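Local coordinates for protein pumilio homolog 23 (Arabidopsis thaliana, PDB 5WZJ) that binds RNA sequence-specifically, recognising an 18S rRNA sequence through pumilio repeats packed into a right-handed superhelix, and probably regulates translation and mRNA stability, at residues E279-D283 against N284-H288; F325-Q328 against A329-S332; H288-E291 against V292-V296; E295-P298 against E299-N303. One frame throughout, in Å; residues are numbered along the deposited sequence.

Overall arrangement
All four contacts are local, and three of them follow helix 284-296 of the fifth pumilio repeat from its start to its end. Contact 1 is the capped beginning of that helix, partly buried; contact 3 is its buried middle and end; contact 4 is the turn from it into helix 299-310. Contact 2 lies in the next repeat, on helix 323-332, which packs beside contact 3, the centres of contacts 2 and 3 being about 9 Å apart. Contacts 1, 2 and 3 turn polar or flat side chains to the RNA of chain B and apolar ones to the neighbouring helices. Contact 4 touches no nucleotide and relies on apolar packing and backbone bonding.

Contact 1 of 4, residues E279-D283 against N284-H288; sequences ESMKD and NSFSH. With nucleotides of chain B.
Phe286 brings the CD2 corner of its ring against Ser280, with CD2 3.5 Å from Ser280 CB and the carbonyl oxygen of Ser280 at the ring edge, close to its plane. With CG anti to the backbone N (chi1 -170°), the ring is directed back beside the turn, edge toward Ser280. Met281 adds an oblique Met-aromatic contact, its SD 5.3 Å from the centroid of the Phe286 ring.

Asp283 stands at the N-cap, immediately before helix 284-296. Its OD2 uses the lone pair directed away from OD1 to accept Phe286 N at 2.9 Å (N-H...O 160°), and takes a weak, bent bond from Ser285 N. A water lies between the other oxygen, OD1, and Ser285 OG. The Asp283 carbonyl starts the helical bonding by receiving Ser287 N at 2.9 Å.

The opposite end of the contact meets the RNA. Asn284 OD1 accepts the ribose hydroxyl O2' of G7 of chain B at 2.6 Å, while its ND2 makes only a weak bond to O4' of A8 of chain B. His288 lies between the two bases, with A8 over one face and G7 over the other, each base offset toward the rim of the imidazole; its ND1 donates to Asn284 O at 2.9 Å, which is likely to limit rotation of the ring. Ser287 OG receives N2 of G7 at 3.0 Å and has the carbonyls of Asp283 and Asn284 as alternative targets for its own proton. The first helical turn is therefore both capped and used to read a guanine, with the Asn284 carbonyl probably steadying the His288 ring.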
# COMPACT_ATOMS: atom_id res chain seq x y z
N GLU A 279 -8.60 -15.14 19.97
CA GLU A 279 -7.48 -16.05 20.22
C GLU A 279 -6.67 -16.35 18.97
O GLU A 279 -5.51 -16.77 19.09
CB GLU A 279 -7.99 -17.37 20.81
CG GLU A 279 -8.21 -17.34 22.31
CD GLU A 279 -9.00 -18.54 22.82
OE1 GLU A 279 -9.27 -19.47 22.02
OE2 GLU A 279 -9.37 -18.54 24.02
N SER A 280 -7.24 -16.18 17.78
CA SER A 280 -6.50 -16.41 16.55
C SER A 280 -5.82 -15.16 16.02
O SER A 280 -5.13 -15.23 15.00
CB SER A 280 -7.44 -16.99 15.47
OG SER A 280 -8.12 -18.14 15.94
N MET A 281 -5.98 -14.02 16.70
CA MET A 281 -5.58 -12.72 16.15
C MET A 281 -4.07 -12.55 16.05
O MET A 281 -3.60 -11.66 15.32
CB MET A 281 -6.16 -11.59 17.02
CG MET A 281 -6.25 -10.25 16.30
SD MET A 281 -7.43 -10.34 14.92
CE MET A 281 -8.97 -10.57 15.79
N LYS A 282 -3.29 -13.36 16.76
CA LYS A 282 -1.84 -13.28 16.71
C LYS A 282 -1.25 -14.15 15.62
O LYS A 282 -0.04 -14.07 15.36
CB LYS A 282 -1.23 -13.65 18.07
CG LYS A 282 -1.71 -12.74 19.20
CD LYS A 282 -1.13 -13.14 20.55
CE LYS A 282 -1.67 -12.22 21.65
NZ LYS A 282 -1.08 -12.51 22.99
N ASP A 283 -2.06 -14.97 14.96
CA ASP A 283 -1.58 -15.75 13.83
C ASP A 283 -1.22 -14.84 12.66
O ASP A 283 -1.92 -13.87 12.37
CB ASP A 283 -2.66 -16.75 13.40
CG ASP A 283 -2.23 -17.56 12.22
OD1 ASP A 283 -1.51 -18.55 12.44
OD2 ASP A 283 -2.61 -17.22 11.07
N ASN A 284 -0.11 -15.14 11.98
CA ASN A 284 0.31 -14.24 10.91
C ASN A 284 -0.68 -14.22 9.76
O ASN A 284 -0.97 -13.16 9.19
CB ASN A 284 1.70 -14.59 10.39
CG ASN A 284 2.12 -13.67 9.24
OD1 ASN A 284 2.36 -12.48 9.45
ND2 ASN A 284 2.15 -14.20 8.02
N SER A 285 -1.22 -15.39 9.38
CA SER A 285 -2.16 -15.43 8.26
C SER A 285 -3.49 -14.76 8.60
O SER A 285 -4.04 -14.00 7.79
CB SER A 285 -2.38 -16.87 7.81
OG SER A 285 -1.16 -17.40 7.31
N PHE A 286 -4.05 -15.06 9.78
CA PHE A 286 -5.36 -14.50 10.13
C PHE A 286 -5.27 -13.00 10.39
O PHE A 286 -6.20 -12.25 10.07
CB PHE A 286 -5.91 -15.22 11.37
CG PHE A 286 -7.34 -14.89 11.68
CD1 PHE A 286 -8.33 -14.97 10.70
CD2 PHE A 286 -7.72 -14.54 12.97
CE1 PHE A 286 -9.66 -14.68 11.00
CE2 PHE A 286 -9.05 -14.25 13.28
CZ PHE A 286 -10.02 -14.33 12.29
N SER A 287 -4.17 -12.55 11.00
CA SER A 287 -4.04 -11.12 11.26
C SER A 287 -4.09 -10.32 9.97
O SER A 287 -4.80 -9.31 9.88
CB SER A 287 -2.75 -10.82 12.04
OG SER A 287 -1.60 -11.20 11.30
N HIS A 288 -3.40 -10.79 8.92
CA HIS A 288 -3.51 -10.12 7.62
C HIS A 288 -4.94 -10.11 7.11
O HIS A 288 -5.40 -9.12 6.53
CB HIS A 288 -2.60 -10.79 6.60
CG HIS A 288 -1.17 -10.35 6.65
ND1 HIS A 288 -0.18 -11.09 7.26
CD2 HIS A 288 -0.57 -9.25 6.15
CE1 HIS A 288 0.98 -10.46 7.12
NE2 HIS A 288 0.77 -9.34 6.46
P G B 7 9.65 -7.59 10.66
OP1 G B 7 10.79 -8.37 11.19
OP2 G B 7 9.64 -6.93 9.34
O5' G B 7 8.38 -8.55 10.59
C5' G B 7 8.09 -9.45 11.65
C4' G B 7 6.80 -10.18 11.40
O4' G B 7 5.66 -9.32 11.66
C3' G B 7 6.56 -10.65 9.97
O3' G B 7 7.31 -11.80 9.64
C2' G B 7 5.05 -10.86 9.95
O2' G B 7 4.71 -12.08 10.58
C1' G B 7 4.57 -9.70 10.84
N9 G B 7 4.17 -8.55 10.02
C8 G B 7 4.99 -7.65 9.38
N7 G B 7 4.32 -6.77 8.70
C5 G B 7 2.98 -7.11 8.88
C6 G B 7 1.80 -6.51 8.38
O6 G B 7 1.70 -5.53 7.65
N1 G B 7 0.65 -7.16 8.82
C2 G B 7 0.66 -8.27 9.63
N2 G B 7 -0.54 -8.78 9.95
N3 G B 7 1.76 -8.84 10.10
C4 G B 7 2.88 -8.21 9.69
P A B 8 7.86 -12.01 8.15
OP1 A B 8 8.60 -13.29 8.12
OP2 A B 8 8.51 -10.77 7.66
O5' A B 8 6.52 -12.15 7.32
C5' A B 8 6.53 -12.16 5.91
C4' A B 8 5.84 -13.40 5.43
O4' A B 8 4.42 -13.31 5.73
C3' A B 8 5.92 -13.66 3.93
O3' A B 8 7.11 -14.37 3.61
C2' A B 8 4.67 -14.47 3.68
O2' A B 8 4.94 -15.81 4.09
C1' A B 8 3.68 -13.84 4.67
N9 A B 8 2.84 -12.75 4.12
C8 A B 8 3.20 -11.52 3.59
N7 A B 8 2.17 -10.78 3.23
C5 A B 8 1.06 -11.54 3.57
C6 A B 8 -0.33 -11.32 3.48
N6 A B 8 -0.92 -10.23 2.97
N1 A B 8 -1.14 -12.31 3.93
C2 A B 8 -0.61 -13.43 4.44
N3 A B 8 0.67 -13.74 4.58
C4 A B 8 1.47 -12.74 4.14
O HOH W 1 -0.24 -18.72 9.83

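Contact 2 of 4, residues F325-Q328 against A329-S332; sequences FVIQ and ALIS. With nucleotides of chain B.
The Phe325 ring carries the six-membered part of the G7 base of chain B on one face, with G7 C6 3.4 Å above the plane and over the ring centre. U5 and U6 of chain B meet its rim: CE1 is 3.6 Å from C2 of U5, and CZ is 3.3 Å from O2' of U6. An alanine here would leave the base of G7 without the flat surface beneath it and is likely to let that guanine shift in its site.

The backbone of Phe325 is tied one turn on, its O accepting Ala329 N. The second flat group is the Gln328 amide, which faces the U5 base edge with both of its ends. OE1 accepts N3 of U5 at 2.7 Å in an almost straight bond (172°), and NE2 donates to O2 of the same base at 3.2 Å. NE2 also lies 3.1 Å from O4 of U6. The Gln328 side chain is extended beyond CG (chi2 -178°), which carries the amide out to the uracil, and a weak bond from NE2 to Asn324 OD1 adds to its hold.

Away from the RNA the spacing of i to i+4 pairs Ile327 with Ile331, whose side chains cross obliquely, CG2 of Ile327 lying 3.7 Å from CD1 of Ile331. At the helix end Ser332 N donates to Gln328 O at 3.0 Å.

On this side helix 323-332 packs on several neighbours: Val326 and Leu330 rest on helix 284-296 and on helix 299-310, Ile327 reaches helix 314-318, and Ile331 packs on helix 360-373.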
# COMPACT_ATOMS: atom_id res chain seq x y z
N PHE A 325 -0.73 -4.91 13.77
CA PHE A 325 -1.20 -4.37 12.49
C PHE A 325 -2.71 -4.45 12.38
O PHE A 325 -3.32 -3.60 11.71
CB PHE A 325 -0.52 -5.10 11.33
CG PHE A 325 0.95 -4.84 11.25
CD1 PHE A 325 1.44 -3.68 10.65
CD2 PHE A 325 1.86 -5.74 11.80
CE1 PHE A 325 2.80 -3.43 10.58
CE2 PHE A 325 3.22 -5.50 11.76
CZ PHE A 325 3.69 -4.35 11.13
N VAL A 326 -3.34 -5.43 13.03
CA VAL A 326 -4.80 -5.44 13.11
C VAL A 326 -5.29 -4.25 13.92
O VAL A 326 -6.28 -3.60 13.56
CB VAL A 326 -5.31 -6.76 13.72
CG1 VAL A 326 -6.84 -6.78 13.71
CG2 VAL A 326 -4.76 -7.97 12.95
N ILE A 327 -4.60 -3.94 15.02
CA ILE A 327 -5.00 -2.78 15.82
C ILE A 327 -4.84 -1.50 14.99
O ILE A 327 -5.69 -0.60 15.06
CB ILE A 327 -4.20 -2.74 17.13
CG1 ILE A 327 -4.48 -3.99 17.96
CG2 ILE A 327 -4.54 -1.48 17.94
CD1 ILE A 327 -6.00 -4.25 18.17
N GLN A 328 -3.79 -1.43 14.18
CA GLN A 328 -3.62 -0.26 13.31
C GLN A 328 -4.80 -0.11 12.36
O GLN A 328 -5.31 1.00 12.17
CB GLN A 328 -2.32 -0.38 12.53
CG GLN A 328 -1.05 -0.12 13.35
CD GLN A 328 0.19 -0.20 12.48
OE1 GLN A 328 0.17 0.25 11.33
NE2 GLN A 328 1.26 -0.80 13.01
N ALA A 329 -5.24 -1.22 11.75
CA ALA A 329 -6.42 -1.17 10.89
C ALA A 329 -7.66 -0.81 11.69
O ALA A 329 -8.49 -0.01 11.24
CB ALA A 329 -6.60 -2.51 10.17
N LEU A 330 -7.82 -1.39 12.88
CA LEU A 330 -8.99 -1.06 13.70
C LEU A 330 -9.02 0.43 14.04
O LEU A 330 -10.06 1.09 13.88
CB LEU A 330 -8.97 -1.88 14.99
CG LEU A 330 -10.12 -1.61 15.97
CD1 LEU A 330 -11.38 -2.40 15.59
CD2 LEU A 330 -9.69 -1.99 17.35
N ILE A 331 -7.91 0.96 14.53
CA ILE A 331 -7.83 2.38 14.88
C ILE A 331 -8.19 3.24 13.67
O ILE A 331 -9.03 4.15 13.77
CB ILE A 331 -6.42 2.72 15.40
CG1 ILE A 331 -6.14 2.03 16.74
CG2 ILE A 331 -6.26 4.24 15.56
CD1 ILE A 331 -4.68 2.11 17.17
N SER A 332 -7.57 2.96 12.52
CA SER A 332 -7.71 3.82 11.35
C SER A 332 -9.14 3.90 10.86
O SER A 332 -9.51 4.87 10.18
CB SER A 332 -6.84 3.30 10.20
OG SER A 332 -5.49 3.20 10.59
P G B 7 9.65 -7.59 10.66
OP1 G B 7 10.79 -8.37 11.19
OP2 G B 7 9.64 -6.93 9.34
O5' G B 7 8.38 -8.55 10.59
C5' G B 7 8.09 -9.45 11.65
C4' G B 7 6.80 -10.18 11.40
O4' G B 7 5.66 -9.32 11.66
C3' G B 7 6.56 -10.65 9.97
O3' G B 7 7.31 -11.80 9.64
C2' G B 7 5.05 -10.86 9.95
O2' G B 7 4.71 -12.08 10.58
C1' G B 7 4.57 -9.70 10.84
N9 G B 7 4.17 -8.55 10.02
C8 G B 7 4.99 -7.65 9.38
N7 G B 7 4.32 -6.77 8.70
C5 G B 7 2.98 -7.11 8.88
C6 G B 7 1.80 -6.51 8.38
O6 G B 7 1.70 -5.53 7.65
N1 G B 7 0.65 -7.16 8.82
C2 G B 7 0.66 -8.27 9.63
N2 G B 7 -0.54 -8.78 9.95
N3 G B 7 1.76 -8.84 10.10
C4 G B 7 2.88 -8.21 9.69
P U B 5 7.75 0.26 4.83
OP1 U B 5 9.22 0.10 4.78
OP2 U B 5 6.83 -0.73 4.21
O5' U B 5 7.31 0.43 6.35
C5' U B 5 7.97 1.37 7.19
C4' U B 5 7.76 1.04 8.65
O4' U B 5 6.36 1.26 8.99
C3' U B 5 8.07 -0.41 9.03
O3' U B 5 8.52 -0.43 10.37
C2' U B 5 6.69 -1.07 8.95
O2' U B 5 6.57 -2.24 9.72
C1' U B 5 5.79 0.05 9.47
N1 U B 5 4.41 -0.00 8.98
C2 U B 5 3.41 0.02 9.94
O2 U B 5 3.65 0.06 11.13
N3 U B 5 2.13 -0.01 9.45
C4 U B 5 1.76 -0.05 8.13
O4 U B 5 0.56 -0.07 7.86
C5 U B 5 2.84 -0.07 7.19
C6 U B 5 4.11 -0.04 7.64
P U B 6 10.03 -0.83 10.73
OP1 U B 6 10.33 -0.16 12.02
OP2 U B 6 10.90 -0.61 9.57
O5' U B 6 9.93 -2.40 10.96
C5' U B 6 10.73 -3.08 11.91
C4' U B 6 9.99 -4.27 12.47
O4' U B 6 8.98 -3.79 13.40
C3' U B 6 9.25 -5.11 11.42
O3' U B 6 9.28 -6.49 11.78
C2' U B 6 7.81 -4.58 11.51
O2' U B 6 6.82 -5.50 11.11
C1' U B 6 7.70 -4.25 13.00
N1 U B 6 6.72 -3.19 13.32
C2 U B 6 5.56 -3.57 13.99
O2 U B 6 5.32 -4.73 14.29
N3 U B 6 4.70 -2.54 14.28
C4 U B 6 4.88 -1.19 14.00
O4 U B 6 4.01 -0.37 14.33
C5 U B 6 6.10 -0.89 13.31
C6 U B 6 6.96 -1.87 13.00

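Contact 3 of 4, residues H288-E291 against V292-V296; sequences HLVE and VILEV. With nucleotides of chain B.
His288 is joined to Val292 by a weak backbone bond, from Val292 N to His288 O, and packs on Gln234 of helix 227-239 with its side chain. A serine in its place would remove the plate between G7 and A8 of chain B and would probably open a gap there, leaving both bases freer to move.

Next, Leu289 turns from the RNA: its CG lies 4.2 Å from Ile293 CD1, and its carbonyl takes Ile293 N at 3.0 Å. Val290 runs alongside Leu294, both pointing the same way, with CG1 4.2 Å from Leu294 CD1. These two fill the seam against Val326 of helix 323-332, the repeat-to-repeat packing from which the pumilio superhelix is built.

Glu291 faces the RNA again. With CG anti to its own carbonyl carbon (chi1 -72°) and the chain extended after it, OE1 arrives at the Watson-Crick edge of G7 and accepts two bonds, N1 at 2.7 Å and N2 at 2.8 Å. OE2 forms a salt bridge with Arg181. That arginine also pairs with Glu295 OE2, which sits 4.6 Å from Glu291 OE2, so its positive charge probably offsets the repulsion between the two carboxylates.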
# COMPACT_ATOMS: atom_id res chain seq x y z
N HIS A 288 -3.40 -10.79 8.92
CA HIS A 288 -3.51 -10.12 7.62
C HIS A 288 -4.94 -10.11 7.11
O HIS A 288 -5.40 -9.12 6.53
CB HIS A 288 -2.60 -10.79 6.60
CG HIS A 288 -1.17 -10.35 6.65
ND1 HIS A 288 -0.18 -11.09 7.26
CD2 HIS A 288 -0.57 -9.25 6.15
CE1 HIS A 288 0.98 -10.46 7.12
NE2 HIS A 288 0.77 -9.34 6.46
N LEU A 289 -5.67 -11.22 7.29
CA LEU A 289 -7.06 -11.28 6.85
C LEU A 289 -7.93 -10.27 7.62
O LEU A 289 -8.76 -9.58 7.03
CB LEU A 289 -7.62 -12.69 7.03
CG LEU A 289 -9.07 -12.95 6.56
CD1 LEU A 289 -9.30 -12.43 5.14
CD2 LEU A 289 -9.37 -14.44 6.61
N VAL A 290 -7.77 -10.21 8.94
CA VAL A 290 -8.63 -9.33 9.72
C VAL A 290 -8.32 -7.85 9.44
O VAL A 290 -9.22 -7.00 9.49
CB VAL A 290 -8.52 -9.66 11.22
CG1 VAL A 290 -9.42 -8.72 12.05
CG2 VAL A 290 -8.92 -11.12 11.48
N GLU A 291 -7.06 -7.52 9.12
CA GLU A 291 -6.75 -6.17 8.64
C GLU A 291 -7.67 -5.78 7.50
O GLU A 291 -8.22 -4.68 7.48
CB GLU A 291 -5.30 -6.07 8.16
CG GLU A 291 -4.22 -6.10 9.23
CD GLU A 291 -2.85 -5.92 8.58
OE1 GLU A 291 -2.04 -6.87 8.60
OE2 GLU A 291 -2.63 -4.84 8.00
N VAL A 292 -7.85 -6.68 6.54
CA VAL A 292 -8.66 -6.36 5.37
C VAL A 292 -10.13 -6.30 5.74
O VAL A 292 -10.86 -5.41 5.28
CB VAL A 292 -8.38 -7.35 4.23
CG1 VAL A 292 -9.30 -7.05 3.05
CG2 VAL A 292 -6.92 -7.25 3.79
N ILE A 293 -10.60 -7.23 6.58
CA ILE A 293 -11.97 -7.18 7.06
C ILE A 293 -12.29 -5.81 7.66
O ILE A 293 -13.32 -5.20 7.36
CB ILE A 293 -12.23 -8.30 8.09
CG1 ILE A 293 -12.28 -9.66 7.37
CG2 ILE A 293 -13.52 -8.05 8.83
CD1 ILE A 293 -12.30 -10.83 8.33
N LEU A 294 -11.39 -5.31 8.52
CA LEU A 294 -11.65 -4.03 9.17
C LEU A 294 -11.62 -2.87 8.18
O LEU A 294 -12.37 -1.90 8.35
CB LEU A 294 -10.64 -3.80 10.30
CG LEU A 294 -10.82 -4.73 11.50
CD1 LEU A 294 -9.71 -4.57 12.54
CD2 LEU A 294 -12.17 -4.45 12.13
N GLU A 295 -10.79 -2.97 7.14
CA GLU A 295 -10.73 -1.92 6.13
C GLU A 295 -12.00 -1.84 5.30
O GLU A 295 -12.38 -0.75 4.86
CB GLU A 295 -9.54 -2.15 5.19
CG GLU A 295 -8.24 -1.75 5.82
CD GLU A 295 -7.04 -2.32 5.11
OE1 GLU A 295 -7.12 -2.54 3.87
OE2 GLU A 295 -6.03 -2.55 5.81
N VAL A 296 -12.65 -2.97 5.03
CA VAL A 296 -13.85 -2.96 4.19
C VAL A 296 -15.15 -3.07 4.99
O VAL A 296 -16.23 -2.96 4.39
CB VAL A 296 -13.81 -4.08 3.13
CG1 VAL A 296 -12.59 -3.92 2.26
CG2 VAL A 296 -13.85 -5.47 3.81
P G B 7 9.65 -7.59 10.66
OP1 G B 7 10.79 -8.37 11.19
OP2 G B 7 9.64 -6.93 9.34
O5' G B 7 8.38 -8.55 10.59
C5' G B 7 8.09 -9.45 11.65
C4' G B 7 6.80 -10.18 11.40
O4' G B 7 5.66 -9.32 11.66
C3' G B 7 6.56 -10.65 9.97
O3' G B 7 7.31 -11.80 9.64
C2' G B 7 5.05 -10.86 9.95
O2' G B 7 4.71 -12.08 10.58
C1' G B 7 4.57 -9.70 10.84
N9 G B 7 4.17 -8.55 10.02
C8 G B 7 4.99 -7.65 9.38
N7 G B 7 4.32 -6.77 8.70
C5 G B 7 2.98 -7.11 8.88
C6 G B 7 1.80 -6.51 8.38
O6 G B 7 1.70 -5.53 7.65
N1 G B 7 0.65 -7.16 8.82
C2 G B 7 0.66 -8.27 9.63
N2 G B 7 -0.54 -8.78 9.95
N3 G B 7 1.76 -8.84 10.10
C4 G B 7 2.88 -8.21 9.69
P A B 8 7.86 -12.01 8.15
OP1 A B 8 8.60 -13.29 8.12
OP2 A B 8 8.51 -10.77 7.66
O5' A B 8 6.52 -12.15 7.32
C5' A B 8 6.53 -12.16 5.91
C4' A B 8 5.84 -13.40 5.43
O4' A B 8 4.42 -13.31 5.73
C3' A B 8 5.92 -13.66 3.93
O3' A B 8 7.11 -14.37 3.61
C2' A B 8 4.67 -14.47 3.68
O2' A B 8 4.94 -15.81 4.09
C1' A B 8 3.68 -13.84 4.67
N9 A B 8 2.84 -12.75 4.12
C8 A B 8 3.20 -11.52 3.59
N7 A B 8 2.17 -10.78 3.23
C5 A B 8 1.06 -11.54 3.57
C6 A B 8 -0.33 -11.32 3.48
N6 A B 8 -0.92 -10.23 2.97
N1 A B 8 -1.14 -12.31 3.93
C2 A B 8 -0.61 -13.43 4.44
N3 A B 8 0.67 -13.74 4.58
C4 A B 8 1.47 -12.74 4.14

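Contact 4 of 4, residues E295-P298 against E299-N303; sequences EVAP and ESLYN
Apolar packing centres on Ala297, the residue at which the chain leaves helix 284-296. Its CB touches Leu301 CD2 at 3.6 Å and lies 4.1 Å from Tyr302 CB, while Pro298 sets its CD 4.2 Å from Leu301 CB. Leu301 reaches back to the turn with CG anti to the backbone N (chi1 -167°), and also packs against Leu248 and Ile251 of helix 244-254.

This is the short link, within the fifth pumilio repeat, between helix 284-296 and helix 299-310, and Pro298 holds the N-cap position of the second. Having no polar side-chain atom, the proline caps nothing with its ring; its carbonyl does the backbone work instead. Tyr302 N donates to Pro298 O at 2.8 Å, nearly along the C=O axis and close to straight (171°). Asn303 N donates to Glu299 O at 2.9 Å, continuing the helix.

Polar atoms, both side-chain and backbone, bond to other parts of the chain. The Tyr302 hydroxyl bonds to the carbonyl of Leu330 on helix 323-332, with the side chain of Leu294 beside its ring. Arg335 donates to Ala297 O, and Asn303 OD1 accepts Gln339 NE2.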
# COMPACT_ATOMS: atom_id res chain seq x y z
N GLU A 295 -10.79 -2.97 7.14
CA GLU A 295 -10.73 -1.92 6.13
C GLU A 295 -12.00 -1.84 5.30
O GLU A 295 -12.38 -0.75 4.86
CB GLU A 295 -9.54 -2.15 5.19
CG GLU A 295 -8.24 -1.75 5.82
CD GLU A 295 -7.04 -2.32 5.11
OE1 GLU A 295 -7.12 -2.54 3.87
OE2 GLU A 295 -6.03 -2.55 5.81
N VAL A 296 -12.65 -2.97 5.03
CA VAL A 296 -13.85 -2.96 4.19
C VAL A 296 -15.15 -3.07 4.99
O VAL A 296 -16.23 -2.96 4.39
CB VAL A 296 -13.81 -4.08 3.13
CG1 VAL A 296 -12.59 -3.92 2.26
CG2 VAL A 296 -13.85 -5.47 3.81
N ALA A 297 -15.08 -3.26 6.30
CA ALA A 297 -16.27 -3.57 7.07
C ALA A 297 -17.27 -2.41 7.01
O ALA A 297 -16.88 -1.26 7.20
CB ALA A 297 -15.92 -3.85 8.53
N PRO A 298 -18.55 -2.68 6.72
CA PRO A 298 -19.58 -1.66 6.91
C PRO A 298 -19.71 -1.30 8.38
O PRO A 298 -19.29 -2.04 9.27
CB PRO A 298 -20.86 -2.34 6.41
CG PRO A 298 -20.37 -3.40 5.47
CD PRO A 298 -19.08 -3.89 6.08
N GLU A 299 -20.34 -0.14 8.63
CA GLU A 299 -20.32 0.46 9.97
C GLU A 299 -20.82 -0.52 11.03
O GLU A 299 -20.17 -0.72 12.06
CB GLU A 299 -21.16 1.74 9.99
CG GLU A 299 -21.39 2.28 11.40
CD GLU A 299 -21.95 3.69 11.42
OE1 GLU A 299 -21.42 4.56 10.68
OE2 GLU A 299 -22.92 3.93 12.17
N SER A 300 -21.98 -1.13 10.79
CA SER A 300 -22.57 -2.00 11.80
C SER A 300 -21.66 -3.18 12.11
O SER A 300 -21.53 -3.61 13.26
CB SER A 300 -23.94 -2.50 11.32
OG SER A 300 -23.79 -3.21 10.09
N LEU A 301 -21.02 -3.72 11.08
CA LEU A 301 -20.13 -4.85 11.28
C LEU A 301 -18.86 -4.42 12.01
O LEU A 301 -18.40 -5.10 12.93
CB LEU A 301 -19.82 -5.50 9.93
CG LEU A 301 -19.17 -6.87 9.93
CD1 LEU A 301 -19.69 -7.69 8.76
CD2 LEU A 301 -17.69 -6.70 9.85
N TYR A 302 -18.29 -3.26 11.63
CA TYR A 302 -17.12 -2.74 12.34
C TYR A 302 -17.43 -2.53 13.81
O TYR A 302 -16.63 -2.90 14.68
CB TYR A 302 -16.64 -1.41 11.71
CG TYR A 302 -15.51 -0.77 12.50
CD1 TYR A 302 -15.77 -0.00 13.64
CD2 TYR A 302 -14.17 -0.95 12.13
CE1 TYR A 302 -14.75 0.56 14.40
CE2 TYR A 302 -13.14 -0.39 12.88
CZ TYR A 302 -13.44 0.36 14.02
OH TYR A 302 -12.43 0.92 14.77
N ASN A 303 -18.57 -1.90 14.12
CA ASN A 303 -18.87 -1.58 15.51
C ASN A 303 -18.98 -2.85 16.35
O ASN A 303 -18.56 -2.88 17.51
CB ASN A 303 -20.16 -0.76 15.61
CG ASN A 303 -19.99 0.66 15.07
OD1 ASN A 303 -18.87 1.11 14.84
ND2 ASN A 303 -21.10 1.36 14.86